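Local coordinates for protein putative transcriptional regulator MarR (Geobacillus stearothermophilus, PDB 2RDP) that probably binds DNA as a dimeric winged-helix transcriptional regulator of the MarR family, at residues V46-L51 / D78-N83. Numbering follows the deposited sequence.
Sequences VALQWL and DRMERN
Met80, present as selenomethionine, reaches across from helix 70-82 to meet Ala47 and Leu48 of helix 42-54, and it contributes 62 of the 118 Å² buried between the segments. Its CG lies anti to the carbonyl carbon (chi1 -65°) and SE follows fully extended (chi2 180°), so that the chain reaches into the gap between the two segments, whose CA atoms come no closer than 9.1 Å (Leu48 CA to Met80 CA). A bend at chi3 (-68°) then turns the terminal methyl against Ala47, with Met80 CE 3.7 Å from Ala47 CB. The selenium joins the same touch, Met80 SE lying 3.9 Å from Ala47 CB, so the alanine methyl meets the last two atoms of the chain together. Leu48 adds a looser approach through its branch point, with Leu48 CG 4.3 Å from Met80 SE. No hydrogen bond crosses between the segments; the contact is apolar and all three residues are buried. In the winged-helix fold of the MarR family, it joins two helices of the DNA-binding domain: Met66 of helix 59-66 packs on Ala47, Val86 of strand 86-90 touches both Leu48 and Met80, and Leu102 of strand 98-102 meets Leu48, bringing the two-stranded wing against the helices.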
ATOM      1  N   VAL A  46       5.960 -10.188   1.739  1.00 55.76           N
ATOM      2  CA  VAL A  46       4.701 -10.570   1.086  1.00 55.43           C
ATOM      3  C   VAL A  46       4.669 -12.068   0.734  1.00 55.40           C
ATOM      4  O   VAL A  46       3.690 -12.766   1.031  1.00 55.27           O
ATOM      5  CB  VAL A  46       4.432  -9.703  -0.159  1.00 55.97           C
ATOM      6  CG1 VAL A  46       3.174 -10.148  -0.886  1.00 55.91           C
ATOM      7  CG2 VAL A  46       4.317  -8.196   0.238  1.00 57.73           C
ATOM      8  N   ALA A  47       5.749 -12.556   0.099  1.00 54.47           N
ATOM      9  CA  ALA A  47       5.847 -13.947  -0.297  1.00 53.22           C
ATOM     10  C   ALA A  47       5.691 -14.879   0.914  1.00 53.47           C
ATOM     11  O   ALA A  47       4.873 -15.812   0.881  1.00 53.67           O
ATOM     12  CB  ALA A  47       7.170 -14.202  -1.026  1.00 52.16           C
ATOM     13  N   LEU A  48       6.478 -14.625   1.963  1.00 54.26           N
ATOM     14  CA  LEU A  48       6.473 -15.415   3.198  1.00 55.78           C
ATOM     15  C   LEU A  48       5.129 -15.417   3.928  1.00 56.98           C
ATOM     16  O   LEU A  48       4.666 -16.461   4.385  1.00 58.11           O
ATOM     17  CB  LEU A  48       7.584 -14.949   4.137  1.00 55.58           C
ATOM     18  CG  LEU A  48       9.044 -15.171   3.702  1.00 56.06           C
ATOM     19  CD1 LEU A  48       9.989 -14.423   4.612  1.00 54.35           C
ATOM     20  CD2 LEU A  48       9.392 -16.631   3.663  1.00 51.63           C
ATOM     21  N   GLN A  49       4.523 -14.249   4.059  1.00 58.14           N
ATOM     22  CA  GLN A  49       3.194 -14.130   4.622  1.00 59.96           C
ATOM     23  C   GLN A  49       2.137 -14.947   3.831  1.00 59.09           C
ATOM     24  O   GLN A  49       1.254 -15.523   4.430  1.00 58.96           O
ATOM     25  CB  GLN A  49       2.842 -12.639   4.736  1.00 61.76           C
ATOM     26  CG  GLN A  49       1.338 -12.310   4.813  1.00 69.31           C
ATOM     27  CD  GLN A  49       0.700 -11.830   3.484  1.00 74.61           C
ATOM     28  OE1 GLN A  49       1.334 -11.116   2.695  1.00 76.05           O
ATOM     29  NE2 GLN A  49      -0.582 -12.213   3.261  1.00 74.92           N
ATOM     30  N   TRP A  50       2.236 -15.009   2.497  1.00 58.20           N
ATOM     31  CA  TRP A  50       1.324 -15.841   1.689  1.00 57.21           C
ATOM     32  C   TRP A  50       1.504 -17.326   1.998  1.00 57.35           C
ATOM     33  O   TRP A  50       0.536 -18.061   2.104  1.00 57.91           O
ATOM     34  CB  TRP A  50       1.497 -15.600   0.170  1.00 56.45           C
ATOM     35  CG  TRP A  50       0.760 -14.417  -0.343  1.00 54.57           C
ATOM     36  CD1 TRP A  50       1.293 -13.305  -0.946  1.00 54.65           C
ATOM     37  CD2 TRP A  50      -0.649 -14.194  -0.275  1.00 55.05           C
ATOM     38  NE1 TRP A  50       0.310 -12.411  -1.259  1.00 51.60           N
ATOM     39  CE2 TRP A  50      -0.897 -12.925  -0.858  1.00 55.01           C
ATOM     40  CE3 TRP A  50      -1.736 -14.941   0.227  1.00 54.88           C
ATOM     41  CZ2 TRP A  50      -2.196 -12.378  -0.949  1.00 55.92           C
ATOM     42  CZ3 TRP A  50      -3.025 -14.404   0.123  1.00 56.04           C
ATOM     43  CH2 TRP A  50      -3.242 -13.137  -0.471  1.00 55.84           C
ATOM     44  N   LEU A  51       2.747 -17.762   2.139  1.00 57.45           N
ATOM     45  CA  LEU A  51       3.043 -19.140   2.492  1.00 58.12           C
ATOM     46  C   LEU A  51       2.585 -19.488   3.910  1.00 59.26           C
ATOM     47  O   LEU A  51       2.094 -20.592   4.158  1.00 59.08           O
ATOM     48  CB  LEU A  51       4.544 -19.401   2.349  1.00 58.07           C
ATOM     49  CG  LEU A  51       5.103 -19.411   0.920  1.00 56.61           C
ATOM     50  CD1 LEU A  51       6.608 -19.334   0.967  1.00 54.49           C
ATOM     51  CD2 LEU A  51       4.630 -20.635   0.170  1.00 55.11           C
ATOM     52  N   ASP A  78      13.953 -18.073  -5.716  1.00 54.90           N
ATOM     53  CA  ASP A  78      15.385 -18.400  -5.771  1.00 56.47           C
ATOM     54  C   ASP A  78      16.211 -17.710  -4.665  1.00 57.29           C
ATOM     55  O   ASP A  78      16.987 -18.399  -4.009  1.00 56.63           O
ATOM     56  CB  ASP A  78      15.993 -18.081  -7.150  1.00 56.36           C
ATOM     57  CG  ASP A  78      15.499 -19.018  -8.272  1.00 58.09           C
ATOM     58  OD1 ASP A  78      14.805 -20.017  -7.967  1.00 56.66           O
ATOM     59  OD2 ASP A  78      15.807 -18.733  -9.477  1.00 58.71           O
ATOM     60  N   ARG A  79      16.059 -16.382  -4.470  1.00 58.39           N
ATOM     61  CA  ARG A  79      16.776 -15.655  -3.381  1.00 60.02           C
ATOM     62  C   ARG A  79      16.430 -16.245  -2.018  1.00 59.83           C
ATOM     63  O   ARG A  79      17.324 -16.523  -1.220  1.00 60.81           O
ATOM     64  CB  ARG A  79      16.452 -14.141  -3.334  1.00 60.97           C
ATOM     65  CG  ARG A  79      17.521 -13.159  -3.872  1.00 64.22           C
ATOM     66  CD  ARG A  79      18.507 -12.613  -2.811  1.00 68.72           C
ATOM     67  NE  ARG A  79      19.897 -12.629  -3.324  1.00 73.68           N
ATOM     68  CZ  ARG A  79      20.939 -13.312  -2.796  1.00 75.30           C
ATOM     69  NH1 ARG A  79      22.139 -13.252  -3.379  1.00 73.02           N
ATOM     70  NH2 ARG A  79      20.807 -14.038  -1.679  1.00 74.88           N
HETATM   71  N   MSE A  80      15.138 -16.443  -1.755  1.00 59.19           N
HETATM   72  CA  MSE A  80      14.707 -16.927  -0.453  1.00 58.85           C
HETATM   73  C   MSE A  80      15.143 -18.337  -0.180  1.00 58.32           C
HETATM   74  O   MSE A  80      15.460 -18.679   0.949  1.00 58.41           O
HETATM   75  CB  MSE A  80      13.212 -16.825  -0.315  1.00 58.42           C
HETATM   76  CG  MSE A  80      12.730 -15.402  -0.343  1.00 61.86           C
HETATM   77 SE   MSE A  80      10.794 -15.309  -0.170  0.80 67.40          SE
HETATM   78  CE  MSE A  80      10.206 -16.078  -1.845  1.00 65.08           C
ATOM     79  N   GLU A  81      15.148 -19.167  -1.211  1.00 58.60           N
ATOM     80  CA  GLU A  81      15.638 -20.530  -1.082  1.00 58.99           C
ATOM     81  C   GLU A  81      17.159 -20.549  -0.757  1.00 58.52           C
ATOM     82  O   GLU A  81      17.612 -21.279   0.117  1.00 58.23           O
ATOM     83  CB  GLU A  81      15.309 -21.332  -2.347  1.00 59.10           C
ATOM     84  CG  GLU A  81      15.763 -22.784  -2.245  1.00 63.44           C
ATOM     85  CD  GLU A  81      15.459 -23.647  -3.468  1.00 68.95           C
ATOM     86  OE1 GLU A  81      15.589 -23.153  -4.623  1.00 69.63           O
ATOM     87  OE2 GLU A  81      15.125 -24.846  -3.247  1.00 71.18           O
ATOM     88  N   ARG A  82      17.919 -19.718  -1.462  1.00 58.29           N
ATOM     89  CA  ARG A  82      19.351 -19.545  -1.261  1.00 58.05           C
ATOM     90  C   ARG A  82      19.644 -19.144   0.185  1.00 57.66           C
ATOM     91  O   ARG A  82      20.599 -19.649   0.758  1.00 56.67           O
ATOM     92  CB  ARG A  82      19.881 -18.485  -2.232  1.00 58.33           C
ATOM     93  CG  ARG A  82      21.187 -18.808  -2.974  1.00 61.20           C
ATOM     94  CD  ARG A  82      21.195 -18.249  -4.442  1.00 65.09           C
ATOM     95  NE  ARG A  82      20.758 -16.839  -4.577  1.00 70.03           N
ATOM     96  CZ  ARG A  82      19.963 -16.366  -5.560  1.00 71.87           C
ATOM     97  NH1 ARG A  82      19.481 -17.179  -6.505  1.00 73.27           N
ATOM     98  NH2 ARG A  82      19.626 -15.078  -5.603  1.00 70.80           N
ATOM     99  N   ASN A  83      18.817 -18.251   0.760  1.00 57.39           N
ATOM    100  CA  ASN A  83      18.970 -17.779   2.152  1.00 57.23           C
ATOM    101  C   ASN A  83      18.276 -18.648   3.195  1.00 56.71           C
ATOM    102  O   ASN A  83      18.142 -18.221   4.345  1.00 57.33           O
ATOM    103  CB  ASN A  83      18.426 -16.349   2.342  1.00 57.80           C
ATOM    104  CG  ASN A  83      19.010 -15.338   1.353  1.00 60.11           C
ATOM    105  OD1 ASN A  83      20.053 -15.574   0.739  1.00 61.96           O
ATOM    106  ND2 ASN A  83      18.315 -14.190   1.187  1.00 61.43           N
TER